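PDB 4CKM: SAS-6, which forms the hub of the cartwheel of centrioles and basal bodies, its N-terminal head domains probably pairing with one another. Local coordinates for the interface of chains A and B. Numbering follows the deposited sequence. Chains: chain A/B, SAS-6.

Both contacts lie in the two-fold interface that pairs two SAS-6 N-terminal domains in this assembly. The centres of their C-alpha atoms lie about 8 Å apart, and they share A:Tyr121 and B:Lys164, so they form one continuous surface. Contact 1 brings together the starts of strand 165-175 from both chains near the two-fold axis. Contact 2 hides more surface and sets the loop leading into that strand of chain B against the segment joining helices 102-109 and 117-130 of chain A. Exchange of the chains produces a twin of each, and head pairing of this kind probably joins neighbouring subunits in the cartwheel hub.

Contact 1: the interface of chains A and B. Residues chain A 121, 166-168; chain B 164, 166-167.
A:Val166 and B:Val166 meet methyl to methyl where the SAS-6 head domains pair about their two-fold axis. In each valine CG1 is anti to the backbone N (chi1 176°), which turns this branch toward its twin; the two side chains cross at about a right angle. The CG1 atoms are 3.4 Å apart, tighter than usual for carbons. Each CG1 also touches the partner's main chain: that of B:Val166 is 3.6 Å from A:Glu167 O.

The other branch of B:Val166, CG2, points to A:His168, whose imidazole slants across it with the ND1 and CE1 side nearest. CG2 lies 3.8 Å from ND1, an apolar flank for the ring and not a polar contact. The backbone carbonyl of A:His168 takes a different partner.

That carbonyl receives B:Lys164. The lysine bends at chi3 and chi4, and its terminal amine nitrogen NZ donates a hydrogen bond to A:His168 O at 2.8 Å. The C=O...NZ angle of 171° sets the donor nearly along the C=O axis. CD passes close to the same oxygen. The aliphatic chain runs at about a right angle to A:Tyr121, with CD 3.2 Å from the phenol OH, so the tyrosine touches the lysine stem through its tip. A:Glu167 OE2 stands 6.6 Å from B:Lys164 NZ, so any attraction between them would be long-range.

Contact 2: the interface of chains A and B. Residues chain A 109-113, 121; chain B 162-165.
First torsions bring B:Phe163 over A:Tyr121: the phenylalanine CG is anti to its carbonyl carbon (chi1 -55°), while the tyrosine sits away from a staggered position (chi1 148°). B:Phe163 CB consequently lies over the tyrosine ring, 3.5 Å from its centroid and offset toward the rim, a CH-pi contact. The ring planes are nearly parallel, about 13° apart, but the phenyl slips outward over CD1 and beyond, and its CD1 corner comes 3.7 Å from A:Tyr121 CB; the shorter ring-to-ring approaches are doubtful. At its CD1 rim the phenyl reaches A:Val113 CG1, while B:Asp162 CB of its own chain covers the face turned away from the tyrosine.

The backbones bridge in antiparallel fashion at A:Leu111 and B:Lys164. A:Leu112 N donates to B:Phe163 O at 2.9 Å, and B:Thr165 N to A:Glu110 O at 3.0 Å. A:Leu112 CB and CG pack over this stretch of chain B, while A:Glu110 CB meets B:Thr165 CB at 3.9 Å.

B:Lys164 NZ is tethered within its own chain by a bond to B:Thr165 O at 3.0 Å. Water 1, 2.6 Å from this NZ, links it to A:Leu109 O; the direct bond to that oxygen is weak. The carbonyl end of helix 102-109 may favour the amine's positive charge.

In the fold, the loop between strands 152-160 and 165-175 of chain B lodges against the segment joining helices 102-109 and 117-130 of chain A, with B:Phe163 packed against the latter helix.

Contact 1: the interface of chains A and B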
# COMPACT_ATOMS: atom_id res chain seq x y z
N TYR A 121 -15.59 1.31 9.94
CA TYR A 121 -14.30 0.66 9.86
C TYR A 121 -13.21 1.67 10.16
O TYR A 121 -12.29 1.43 10.93
CB TYR A 121 -14.15 0.01 8.47
CG TYR A 121 -12.74 -0.07 7.88
CD1 TYR A 121 -11.74 -0.82 8.50
CD2 TYR A 121 -12.43 0.57 6.66
CE1 TYR A 121 -10.47 -0.91 7.94
CE2 TYR A 121 -11.16 0.49 6.10
CZ TYR A 121 -10.19 -0.26 6.75
OH TYR A 121 -8.93 -0.37 6.23
N VAL A 166 3.58 -1.19 6.41
CA VAL A 166 2.54 -1.54 5.45
C VAL A 166 1.45 -0.50 5.53
O VAL A 166 0.91 -0.24 6.61
CB VAL A 166 1.92 -2.89 5.82
CG1 VAL A 166 0.77 -3.22 4.89
CG2 VAL A 166 2.97 -3.98 5.75
N GLU A 167 1.10 0.08 4.39
CA GLU A 167 0.01 1.02 4.35
C GLU A 167 -1.33 0.28 4.23
O GLU A 167 -1.51 -0.53 3.33
CB GLU A 167 0.22 1.94 3.17
CG GLU A 167 -0.87 2.97 3.05
CD GLU A 167 -0.78 3.69 1.74
OE1 GLU A 167 0.15 4.51 1.58
OE2 GLU A 167 -1.65 3.42 0.88
N HIS A 168 -2.23 0.53 5.17
CA HIS A 168 -3.57 -0.04 5.15
C HIS A 168 -4.49 0.81 4.31
O HIS A 168 -5.22 0.28 3.51
CB HIS A 168 -4.14 -0.22 6.56
CG HIS A 168 -3.66 -1.46 7.22
ND1 HIS A 168 -4.45 -2.56 7.40
CD2 HIS A 168 -2.42 -1.81 7.65
CE1 HIS A 168 -3.74 -3.53 7.95
NE2 HIS A 168 -2.50 -3.10 8.11
N LYS B 164 -10.56 -4.79 3.70
CA LYS B 164 -10.03 -4.51 2.36
C LYS B 164 -8.85 -5.38 2.06
O LYS B 164 -8.32 -6.05 2.94
CB LYS B 164 -9.55 -3.06 2.27
CG LYS B 164 -8.27 -2.79 3.06
CD LYS B 164 -8.06 -1.31 3.33
CE LYS B 164 -7.80 -0.51 2.07
NZ LYS B 164 -6.55 -0.94 1.40
N VAL B 166 -4.98 -5.36 1.34
CA VAL B 166 -3.84 -4.55 1.75
C VAL B 166 -2.62 -5.01 0.98
O VAL B 166 -2.28 -6.20 1.00
CB VAL B 166 -3.55 -4.77 3.25
CG1 VAL B 166 -2.31 -4.02 3.67
CG2 VAL B 166 -4.73 -4.32 4.08
N GLU B 167 -1.95 -4.08 0.33
CA GLU B 167 -0.73 -4.39 -0.36
C GLU B 167 0.46 -4.37 0.62
O GLU B 167 0.67 -3.39 1.31
CB GLU B 167 -0.52 -3.39 -1.47
CG GLU B 167 0.73 -3.64 -2.25
CD GLU B 167 1.04 -2.49 -3.16
OE1 GLU B 167 0.32 -2.33 -4.16
OE2 GLU B 167 2.00 -1.76 -2.84

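Contact 2: the interface of chains A and B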
# COMPACT_ATOMS: atom_id res chain seq x y z
N LEU A 109 -9.45 1.56 -3.88
CA LEU A 109 -8.77 1.14 -2.65
C LEU A 109 -8.92 -0.36 -2.30
O LEU A 109 -8.38 -0.84 -1.29
CB LEU A 109 -9.27 2.00 -1.49
CG LEU A 109 -8.94 3.49 -1.61
CD1 LEU A 109 -9.60 4.24 -0.47
CD2 LEU A 109 -7.43 3.70 -1.57
N GLU A 110 -9.68 -1.09 -3.12
CA GLU A 110 -9.99 -2.50 -2.85
C GLU A 110 -10.67 -2.70 -1.50
O GLU A 110 -10.37 -3.62 -0.75
CB GLU A 110 -8.75 -3.38 -3.03
CG GLU A 110 -8.00 -3.05 -4.33
CD GLU A 110 -7.17 -4.19 -4.90
OE1 GLU A 110 -7.36 -5.38 -4.55
OE2 GLU A 110 -6.32 -3.88 -5.76
N LEU A 111 -11.61 -1.84 -1.21
CA LEU A 111 -12.40 -1.99 0.00
C LEU A 111 -13.44 -3.11 -0.15
O LEU A 111 -13.99 -3.31 -1.23
CB LEU A 111 -13.10 -0.68 0.30
CG LEU A 111 -12.15 0.43 0.75
CD1 LEU A 111 -12.84 1.77 0.57
CD2 LEU A 111 -11.74 0.21 2.21
N LEU A 112 -13.70 -3.82 0.94
CA LEU A 112 -14.70 -4.87 0.96
C LEU A 112 -16.00 -4.40 1.57
O LEU A 112 -17.05 -4.96 1.30
CB LEU A 112 -14.18 -6.08 1.72
CG LEU A 112 -12.99 -6.79 1.04
CD1 LEU A 112 -12.58 -7.98 1.88
CD2 LEU A 112 -13.30 -7.25 -0.37
N VAL A 113 -15.95 -3.35 2.37
CA VAL A 113 -17.13 -2.83 3.03
C VAL A 113 -17.93 -1.88 2.14
O VAL A 113 -17.39 -1.28 1.20
CB VAL A 113 -16.76 -2.08 4.32
CG1 VAL A 113 -16.22 -3.06 5.34
CG2 VAL A 113 -15.75 -0.97 4.05
N TYR A 121 -15.59 1.31 9.94
CA TYR A 121 -14.30 0.66 9.86
C TYR A 121 -13.21 1.67 10.16
O TYR A 121 -12.29 1.43 10.93
CB TYR A 121 -14.15 0.01 8.47
CG TYR A 121 -12.74 -0.07 7.88
CD1 TYR A 121 -11.74 -0.82 8.50
CD2 TYR A 121 -12.43 0.57 6.66
CE1 TYR A 121 -10.47 -0.91 7.94
CE2 TYR A 121 -11.16 0.49 6.10
CZ TYR A 121 -10.19 -0.26 6.75
OH TYR A 121 -8.93 -0.37 6.23
N ASP B 162 -10.72 -8.25 6.75
CA ASP B 162 -12.17 -8.15 6.78
C ASP B 162 -12.63 -6.85 6.13
O ASP B 162 -13.78 -6.70 5.80
CB ASP B 162 -12.69 -8.18 8.23
CG ASP B 162 -12.67 -9.58 8.86
OD1 ASP B 162 -12.83 -10.58 8.13
OD2 ASP B 162 -12.49 -9.66 10.09
N PHE B 163 -11.73 -5.90 5.98
CA PHE B 163 -12.13 -4.58 5.55
C PHE B 163 -11.68 -4.23 4.14
O PHE B 163 -12.36 -3.46 3.44
CB PHE B 163 -11.64 -3.59 6.59
CG PHE B 163 -12.12 -3.92 8.00
CD1 PHE B 163 -13.45 -3.66 8.38
CD2 PHE B 163 -11.25 -4.51 8.93
CE1 PHE B 163 -13.89 -3.97 9.65
CE2 PHE B 163 -11.70 -4.82 10.21
CZ PHE B 163 -13.02 -4.55 10.57
N LYS B 164 -10.56 -4.79 3.70
CA LYS B 164 -10.03 -4.51 2.36
C LYS B 164 -8.85 -5.38 2.06
O LYS B 164 -8.32 -6.05 2.94
CB LYS B 164 -9.55 -3.06 2.27
CG LYS B 164 -8.27 -2.79 3.06
CD LYS B 164 -8.06 -1.31 3.33
CE LYS B 164 -7.80 -0.51 2.07
NZ LYS B 164 -6.55 -0.94 1.40
N THR B 165 -8.40 -5.29 0.81
CA THR B 165 -7.14 -5.86 0.42
C THR B 165 -6.02 -4.86 0.68
O THR B 165 -6.10 -3.68 0.31
CB THR B 165 -7.15 -6.29 -1.05
OG1 THR B 165 -8.13 -7.32 -1.21
CG2 THR B 165 -5.79 -6.84 -1.45
O HOH W 1 -5.61 0.33 -0.71